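Local atomic coordinates of alpha-L-rhamnosidase (Streptomyces avermitilis, PDB entry 3W5N), a protein that hydrolyses terminal non-reducing alpha-L-rhamnose residues of citrus flavonoids and gum arabic and binds L-rhamnose through a calcium-dependent carbohydrate-binding module. Residues D69-P74 / S962-V967; W140-E145 / R157-T162; D643-A648 / G850-P855. One frame throughout, in Å; residues are numbered along the deposited sequence.

Interaction 1 (D69-P74 / S962-V967). With NA (sodium ion), chain L.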
# COMPACT_ATOMS: atom_id res chain seq x y z
N ASP A 69 29.96 -12.78 -12.32
CA ASP A 69 28.55 -12.59 -11.92
C ASP A 69 28.29 -13.23 -10.56
O ASP A 69 28.51 -14.44 -10.42
CB ASP A 69 27.61 -13.28 -12.91
CG ASP A 69 27.50 -12.55 -14.23
OD1 ASP A 69 28.06 -11.45 -14.36
OD2 ASP A 69 26.83 -13.08 -15.14
N SER A 70 27.79 -12.47 -9.60
CA SER A 70 27.45 -13.03 -8.30
C SER A 70 26.08 -12.60 -7.80
O SER A 70 25.69 -12.92 -6.67
CB SER A 70 28.53 -12.66 -7.28
OG SER A 70 28.60 -11.24 -7.11
N VAL A 71 25.36 -11.85 -8.63
CA VAL A 71 24.07 -11.27 -8.25
C VAL A 71 23.03 -11.62 -9.29
O VAL A 71 23.23 -11.38 -10.48
CB VAL A 71 24.18 -9.73 -8.08
CG1 VAL A 71 22.81 -9.07 -8.09
CG2 VAL A 71 24.90 -9.40 -6.78
N LEU A 72 21.90 -12.18 -8.83
CA LEU A 72 20.73 -12.49 -9.69
C LEU A 72 21.09 -13.35 -10.89
O LEU A 72 20.71 -13.07 -12.04
CB LEU A 72 19.97 -11.21 -10.09
CG LEU A 72 19.42 -10.40 -8.90
CD1 LEU A 72 18.97 -9.01 -9.36
CD2 LEU A 72 18.29 -11.12 -8.17
N VAL A 73 21.85 -14.41 -10.61
CA VAL A 73 22.27 -15.35 -11.66
C VAL A 73 21.16 -16.38 -11.83
O VAL A 73 20.83 -17.10 -10.89
CB VAL A 73 23.59 -16.06 -11.29
CG1 VAL A 73 24.02 -17.00 -12.42
CG2 VAL A 73 24.68 -15.04 -10.96
N PRO A 74 20.55 -16.45 -13.04
CA PRO A 74 19.38 -17.33 -13.20
C PRO A 74 19.75 -18.81 -13.19
O PRO A 74 20.73 -19.22 -13.81
CB PRO A 74 18.82 -16.94 -14.59
CG PRO A 74 19.97 -16.31 -15.30
CD PRO A 74 20.86 -15.69 -14.26
N SER A 962 23.58 -3.52 0.14
CA SER A 962 23.49 -3.77 -1.30
C SER A 962 23.35 -5.26 -1.55
O SER A 962 23.62 -6.07 -0.67
CB SER A 962 24.73 -3.23 -2.00
OG SER A 962 25.75 -4.21 -2.04
N LEU A 963 22.96 -5.64 -2.77
CA LEU A 963 22.92 -7.07 -3.12
C LEU A 963 24.28 -7.79 -3.02
O LEU A 963 24.32 -9.02 -2.84
CB LEU A 963 22.29 -7.31 -4.51
CG LEU A 963 20.90 -6.68 -4.76
CD1 LEU A 963 20.32 -7.18 -6.08
CD2 LEU A 963 19.94 -6.99 -3.62
N HIS A 964 25.37 -7.03 -3.12
CA HIS A 964 26.73 -7.60 -2.97
C HIS A 964 27.20 -7.71 -1.51
O HIS A 964 28.27 -8.25 -1.23
CB HIS A 964 27.75 -6.77 -3.76
CG HIS A 964 27.44 -6.64 -5.22
ND1 HIS A 964 27.74 -7.63 -6.14
CD2 HIS A 964 26.92 -5.62 -5.94
CE1 HIS A 964 27.39 -7.23 -7.35
NE2 HIS A 964 26.87 -6.02 -7.25
N GLY A 965 26.38 -7.19 -0.60
CA GLY A 965 26.73 -7.11 0.82
C GLY A 965 26.84 -5.66 1.27
O GLY A 965 26.55 -4.73 0.50
N PRO A 966 27.27 -5.44 2.52
CA PRO A 966 27.23 -4.08 3.07
C PRO A 966 28.24 -3.13 2.43
O PRO A 966 29.40 -3.51 2.17
CB PRO A 966 27.53 -4.27 4.58
CG PRO A 966 28.19 -5.62 4.67
CD PRO A 966 27.71 -6.45 3.51
N VAL A 967 27.78 -1.91 2.16
CA VAL A 967 28.64 -0.83 1.76
C VAL A 967 28.53 0.19 2.89
O VAL A 967 27.44 0.68 3.18
CB VAL A 967 28.19 -0.22 0.42
CG1 VAL A 967 29.00 1.04 0.11
CG2 VAL A 967 28.32 -1.24 -0.70
NA NA L . 23.89 -10.38 -12.60
O HOH W 1 22.62 -11.77 -13.69
O HOH W 2 23.69 -9.30 -14.62
O HOH W 3 22.26 -8.99 -11.90

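Interaction 2 (W140-E145 / R157-T162). With RAM (alpha-L-rhamnopyranose), chain F.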
# COMPACT_ATOMS: atom_id res chain seq x y z
N TRP A 140 -41.25 2.25 -3.07
CA TRP A 140 -40.97 3.64 -2.75
C TRP A 140 -42.30 4.32 -2.55
O TRP A 140 -43.19 4.20 -3.40
CB TRP A 140 -40.24 4.34 -3.90
CG TRP A 140 -38.86 3.79 -4.17
CD1 TRP A 140 -38.53 2.75 -5.00
CD2 TRP A 140 -37.63 4.30 -3.65
NE1 TRP A 140 -37.16 2.56 -5.00
CE2 TRP A 140 -36.59 3.50 -4.19
CE3 TRP A 140 -37.30 5.35 -2.78
CZ2 TRP A 140 -35.23 3.73 -3.89
CZ3 TRP A 140 -35.95 5.57 -2.47
CH2 TRP A 140 -34.94 4.76 -3.02
N ILE A 141 -42.46 5.02 -1.43
CA ILE A 141 -43.73 5.72 -1.19
C ILE A 141 -43.52 7.22 -0.98
O ILE A 141 -42.42 7.68 -0.67
CB ILE A 141 -44.56 5.10 -0.03
CG1 ILE A 141 -43.80 5.17 1.32
CG2 ILE A 141 -44.94 3.66 -0.32
CD1 ILE A 141 -44.70 4.76 2.48
N TRP A 142 -44.59 7.98 -1.18
CA TRP A 142 -44.62 9.41 -0.91
C TRP A 142 -46.04 9.80 -0.54
O TRP A 142 -46.93 8.96 -0.52
CB TRP A 142 -44.13 10.20 -2.13
CG TRP A 142 -43.77 11.62 -1.83
CD1 TRP A 142 -44.42 12.73 -2.30
CD2 TRP A 142 -42.68 12.10 -1.04
NE1 TRP A 142 -43.80 13.87 -1.84
CE2 TRP A 142 -42.73 13.52 -1.06
CE3 TRP A 142 -41.66 11.47 -0.31
CZ2 TRP A 142 -41.81 14.31 -0.38
CZ3 TRP A 142 -40.73 12.29 0.37
CH2 TRP A 142 -40.82 13.68 0.32
N PHE A 143 -46.25 11.06 -0.19
CA PHE A 143 -47.60 11.61 -0.11
C PHE A 143 -48.31 11.49 -1.49
O PHE A 143 -47.65 11.62 -2.53
CB PHE A 143 -47.56 13.07 0.36
CG PHE A 143 -48.91 13.67 0.53
CD1 PHE A 143 -49.65 13.42 1.69
CD2 PHE A 143 -49.50 14.39 -0.50
CE1 PHE A 143 -50.92 13.93 1.84
CE2 PHE A 143 -50.79 14.90 -0.37
CZ PHE A 143 -51.50 14.67 0.80
N PRO A 144 -49.64 11.24 -1.52
CA PRO A 144 -50.35 11.18 -2.80
C PRO A 144 -50.51 12.57 -3.45
O PRO A 144 -51.54 13.24 -3.30
CB PRO A 144 -51.72 10.58 -2.41
CG PRO A 144 -51.92 11.03 -1.00
CD PRO A 144 -50.54 10.92 -0.39
N GLU A 145 -49.47 12.99 -4.17
CA GLU A 145 -49.50 14.25 -4.92
C GLU A 145 -48.80 14.00 -6.26
O GLU A 145 -47.63 13.62 -6.27
CB GLU A 145 -48.85 15.41 -4.13
CG GLU A 145 -47.43 15.15 -3.64
CD GLU A 145 -46.91 16.16 -2.62
OE1 GLU A 145 -47.56 17.19 -2.38
OE2 GLU A 145 -45.83 15.91 -2.06
N ARG A 157 -42.77 15.58 3.95
CA ARG A 157 -44.02 14.83 4.17
C ARG A 157 -43.85 13.89 5.38
O ARG A 157 -42.74 13.51 5.72
CB ARG A 157 -44.39 14.05 2.91
CG ARG A 157 -44.51 14.95 1.69
CD ARG A 157 -45.69 15.87 1.83
NE ARG A 157 -45.89 16.76 0.68
CZ ARG A 157 -45.86 18.09 0.72
NH1 ARG A 157 -45.60 18.73 1.86
NH2 ARG A 157 -46.12 18.79 -0.39
N TRP A 158 -44.97 13.53 6.00
CA TRP A 158 -45.00 12.73 7.24
C TRP A 158 -45.80 11.44 7.03
O TRP A 158 -46.77 11.42 6.26
CB TRP A 158 -45.62 13.57 8.37
CG TRP A 158 -44.80 14.82 8.68
CD1 TRP A 158 -43.85 14.95 9.65
CD2 TRP A 158 -44.89 16.10 8.03
NE1 TRP A 158 -43.33 16.23 9.64
CE2 TRP A 158 -43.95 16.95 8.65
CE3 TRP A 158 -45.66 16.61 6.96
CZ2 TRP A 158 -43.75 18.28 8.25
CZ3 TRP A 158 -45.46 17.93 6.57
CH2 TRP A 158 -44.50 18.75 7.21
N PHE A 159 -45.38 10.37 7.70
CA PHE A 159 -45.88 9.02 7.47
C PHE A 159 -45.95 8.26 8.78
O PHE A 159 -45.06 8.42 9.65
CB PHE A 159 -44.95 8.23 6.52
CG PHE A 159 -44.70 8.92 5.20
CD1 PHE A 159 -43.75 9.94 5.11
CD2 PHE A 159 -45.44 8.58 4.06
CE1 PHE A 159 -43.53 10.62 3.92
CE2 PHE A 159 -45.21 9.25 2.86
CZ PHE A 159 -44.26 10.27 2.78
N ARG A 160 -47.00 7.45 8.89
CA ARG A 160 -47.25 6.62 10.06
C ARG A 160 -47.76 5.25 9.68
O ARG A 160 -48.49 5.09 8.69
CB ARG A 160 -48.31 7.27 10.97
CG ARG A 160 -47.76 8.37 11.86
CD ARG A 160 -48.85 9.02 12.71
NE ARG A 160 -49.65 8.03 13.44
CZ ARG A 160 -49.40 7.63 14.68
NH1 ARG A 160 -48.38 8.15 15.35
NH2 ARG A 160 -50.17 6.71 15.25
N ARG A 161 -47.38 4.26 10.49
CA ARG A 161 -47.88 2.91 10.31
C ARG A 161 -47.87 2.24 11.68
O ARG A 161 -46.88 2.32 12.38
CB ARG A 161 -46.95 2.16 9.38
CG ARG A 161 -47.23 0.68 9.23
CD ARG A 161 -48.32 0.47 8.22
NE ARG A 161 -48.31 -0.89 7.71
CZ ARG A 161 -49.21 -1.81 8.02
NH1 ARG A 161 -50.22 -1.53 8.85
NH2 ARG A 161 -49.10 -3.03 7.48
N THR A 162 -48.98 1.62 12.04
CA THR A 162 -48.99 0.75 13.22
C THR A 162 -49.11 -0.68 12.75
O THR A 162 -50.06 -1.02 12.04
CB THR A 162 -50.15 1.08 14.17
OG1 THR A 162 -50.04 2.45 14.58
CG2 THR A 162 -50.09 0.17 15.39
C1 RAM F . -55.88 2.94 17.84
C2 RAM F . -55.14 4.23 17.39
C3 RAM F . -53.67 3.87 17.62
C4 RAM F . -53.22 2.71 16.72
C5 RAM F . -54.11 1.47 16.96
C6 RAM F . -53.86 0.36 15.94
O1 RAM F . -55.62 2.52 19.20
O2 RAM F . -55.59 4.32 16.04
O3 RAM F . -52.78 4.98 17.52
O4 RAM F . -51.82 2.44 16.95
O5 RAM F . -55.52 1.83 16.97

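Interaction 3 (D643-A648 / G850-P855). With RAM (alpha-L-rhamnopyranose), chain C.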
# COMPACT_ATOMS: atom_id res chain seq x y z
N ASP A 643 3.64 9.62 -7.77
CA ASP A 643 4.26 9.64 -6.45
C ASP A 643 5.39 8.62 -6.38
O ASP A 643 6.45 8.91 -5.84
CB ASP A 643 3.23 9.32 -5.35
CG ASP A 643 2.03 10.25 -5.38
OD1 ASP A 643 1.48 10.50 -6.48
OD2 ASP A 643 1.62 10.74 -4.29
N ILE A 644 5.16 7.43 -6.93
CA ILE A 644 6.22 6.41 -6.88
C ILE A 644 7.35 6.69 -7.89
O ILE A 644 8.51 6.40 -7.59
CB ILE A 644 5.68 4.95 -6.93
CG1 ILE A 644 6.80 3.94 -6.64
CG2 ILE A 644 5.05 4.64 -8.29
CD1 ILE A 644 7.52 4.13 -5.31
N ASN A 645 7.00 7.30 -9.03
CA ASN A 645 8.02 7.83 -9.98
C ASN A 645 9.03 8.69 -9.22
O ASN A 645 10.24 8.42 -9.23
CB ASN A 645 7.35 8.64 -11.10
CG ASN A 645 8.33 9.53 -11.88
OD1 ASN A 645 9.46 9.14 -12.16
ND2 ASN A 645 7.89 10.73 -12.23
N VAL A 646 8.54 9.70 -8.52
CA VAL A 646 9.44 10.63 -7.85
C VAL A 646 10.21 9.97 -6.69
O VAL A 646 11.38 10.27 -6.49
CB VAL A 646 8.73 11.96 -7.45
CG1 VAL A 646 7.98 12.56 -8.63
CG2 VAL A 646 7.81 11.78 -6.28
N PHE A 647 9.57 9.05 -5.97
CA PHE A 647 10.15 8.51 -4.74
C PHE A 647 10.99 7.24 -4.91
O PHE A 647 11.78 6.91 -4.03
CB PHE A 647 9.04 8.29 -3.67
CG PHE A 647 9.56 7.87 -2.32
CD1 PHE A 647 10.26 8.78 -1.50
CD2 PHE A 647 9.33 6.58 -1.84
CE1 PHE A 647 10.74 8.39 -0.26
CE2 PHE A 647 9.83 6.18 -0.60
CZ PHE A 647 10.52 7.10 0.20
N ALA A 648 10.84 6.56 -6.05
CA ALA A 648 11.49 5.26 -6.21
C ALA A 648 13.00 5.19 -5.94
O ALA A 648 13.44 4.29 -5.26
CB ALA A 648 11.14 4.61 -7.55
N GLY A 850 7.32 21.58 -6.59
CA GLY A 850 6.29 20.58 -6.27
C GLY A 850 6.77 19.13 -6.42
O GLY A 850 7.96 18.87 -6.29
N PHE A 851 5.86 18.21 -6.73
CA PHE A 851 6.17 16.76 -6.75
C PHE A 851 7.27 16.37 -7.74
O PHE A 851 8.10 15.50 -7.45
CB PHE A 851 4.92 15.93 -7.08
CG PHE A 851 4.05 15.62 -5.88
CD1 PHE A 851 4.02 16.44 -4.77
CD2 PHE A 851 3.22 14.50 -5.90
CE1 PHE A 851 3.21 16.13 -3.67
CE2 PHE A 851 2.39 14.19 -4.82
CZ PHE A 851 2.38 15.02 -3.70
N LEU A 852 7.29 17.04 -8.89
CA LEU A 852 8.19 16.65 -9.98
C LEU A 852 9.58 17.29 -9.87
O LEU A 852 10.58 16.66 -10.22
CB LEU A 852 7.55 16.95 -11.33
CG LEU A 852 6.29 16.18 -11.73
CD1 LEU A 852 5.92 16.56 -13.16
CD2 LEU A 852 6.49 14.66 -11.61
N GLY A 853 9.61 18.54 -9.42
CA GLY A 853 10.86 19.28 -9.21
C GLY A 853 11.63 18.85 -7.99
O GLY A 853 12.86 18.80 -8.02
N THR A 854 10.94 18.53 -6.89
CA THR A 854 11.63 18.29 -5.63
C THR A 854 12.69 17.18 -5.62
O THR A 854 13.77 17.37 -5.05
CB THR A 854 10.62 18.13 -4.45
OG1 THR A 854 9.85 19.34 -4.37
CG2 THR A 854 11.36 17.89 -3.11
N PRO A 855 12.40 16.00 -6.23
CA PRO A 855 13.40 14.94 -6.15
C PRO A 855 14.68 15.28 -6.89
O PRO A 855 15.73 14.73 -6.58
CB PRO A 855 12.71 13.75 -6.84
CG PRO A 855 11.69 14.34 -7.72
CD PRO A 855 11.21 15.56 -6.97
C1 RAM C . -3.56 13.26 -5.17
C2 RAM C . -2.89 11.91 -4.87
C3 RAM C . -1.43 11.87 -5.38
C4 RAM C . -1.12 12.76 -6.60
C5 RAM C . -2.40 13.01 -7.33
C6 RAM C . -2.08 13.84 -8.58
O1 RAM C . -4.99 13.15 -5.12
O2 RAM C . -3.02 11.64 -3.45
O3 RAM C . -0.53 12.36 -4.39
O4 RAM C . -0.17 12.16 -7.51
O5 RAM C . -3.26 13.75 -6.47

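Interaction 1 (D69-P74 / S962-V967)
V71 lies against L963 and H964 in a small, buried, mainly apolar contact between the N-terminal immunoglobulin-like part of the chain and the C-terminal part. The two methyls of V71 divide the work. CG2, anti to the carbonyl carbon, sits over one face of the H964 imidazole, 3.7 Å from the ring centroid and 30° off its normal, a CH-pi contact. CG1 meets L963 CD1 at 3.7 Å, and L72 CD1 reaches the same L963 CD1 at 4.0 Å. At the edge of the imidazole, S70 OG lies 3.8 Å from H964 ND1, too far to bond; S70 OG is instead paired with N987, and ND1 is buried with no partner in the model. With an alanine in place of H964, V71 CG2 would probably lose the ring face it rests on, leaving a gap beside S70. The carbonyl O of V71 binds a sodium ion at 2.4 Å; the ion also holds three waters, one donating to L72 O. Entering strand 73-74, L72 and V73 stand opposite the single residue L27 in a G1 beta bulge. L963 and H964 are the corner residues of a type I turn, the tight tip of a beta hairpin joining strands 955-962 and 965-974.

Interaction 2 (W140-E145 / R157-T162)
R157 and E145 come from opposite directions and meet side-on: NE and NH2 of the guanidinium each hold one carboxylate oxygen. NE donates to E145 OE2 at 2.9 Å with OE2 lying in the guanidinium plane, whereas NH2 donates to OE1 at 2.9 Å with the oxygen tilted out of it. The two planar groups are twisted 50° apart, so this salt bridge is not a flat one. W142 NE1 adds a third bond, using the anti lone pair of OE2 at 2.9 Å; OE2 thus has two donors and OE1 one, and bonds on both oxygens hold the carboxylate's rotation. The E145 chain is extended beyond CG. R157 CG, anti to the carbonyl carbon (chi1 -56°), lies over one face of the W142 indole toward its rim, 3.5 Å from CZ2; the bend at chi2 then takes CD beside F143 CB. These residues belong to the CBM67 rhamnose-binding module, a beta sandwich: strand 157-162 runs inside a five-stranded antiparallel sheet, strand 140-142 runs at 116° to it, and the chain then turns at P144, the centre of an inverse gamma turn. F159 points its ring edge at the backbone there, CE2 being 3.5 Å from W142 C, and I141 CD1 approaches F159 CD2 obliquely at 4.2 Å. W236 meets the F159 ring edge-to-face. The W142 side chain lies about 4 Å from that of the calcium ligand N228. Farther along the strand, T162 OG1 shares a hydrogen bond of 3.0 Å with O4 of a rhamnose distinct from the one at the calcium site, and also bonds T221.

Interaction 3 (D643-A648 / G850-P855)
The backbones approach most closely where V646, on helix 641-654, faces P855 at the start of helix 854-863, their CA atoms 6.1 Å apart. Both segments belong to the helical catalytic domain of this family 78 glycosidase, an (alpha/alpha)6 barrel, and D643 stands in its rhamnose pocket. V646 has the largest share of the buried surface. With CG1 anti to the carbonyl carbon (chi1 -50°), that methyl is directed onto F851 O at 3.2 Å, and it also touches L852 CD2 at 3.9 Å, the two side chains crossing at about a right angle. The F851 carbonyl oxygen is buried under it with no hydrogen-bond partner in the model. P855 CG packs on V646 CB at 3.8 Å. One helical turn earlier, the D643 carboxylate takes one sugar hydroxyl on each oxygen: rhamnose O4 donates to OD1 at 2.6 Å and O3 to OD2 at 2.7 Å. F851 lines this end of the pocket, its CE2 lying 3.6 Å from D643 OD2 and the ring edge turned to O3 of the sugar; W747 and Y919 both meet the F851 ring edge-to-face. D630, E636, W695 and H916 also bond the rhamnose. D746 receives the backbone N-H groups of G850, L852 and G853, while G850 O accepts from both the amide and the hydroxyl of T854, OG1 standing 2.7 Å away and 34° out of the carbonyl plane.

In the fold
Interaction 1 joins parts of the chain 888 residues apart, and both other contacts fall within the loop it closes; interaction 2 closes before interaction 3 opens. Only interaction 3 touches the catalytic pocket, through D643, which shares its rhamnose with E636, the inferred proton donor. Interaction 1 does not touch interaction 3: their centres are about 27 Å apart and their nearest atoms about 13 Å, and it lies away from the annotated sites. Interaction 2 is remote: about 56 Å from interaction 3 and about 74 Å from interaction 1, centre to centre. It lies in the separate carbohydrate-binding module, where the W142 side chain is about 8 Å from the bound calcium ion.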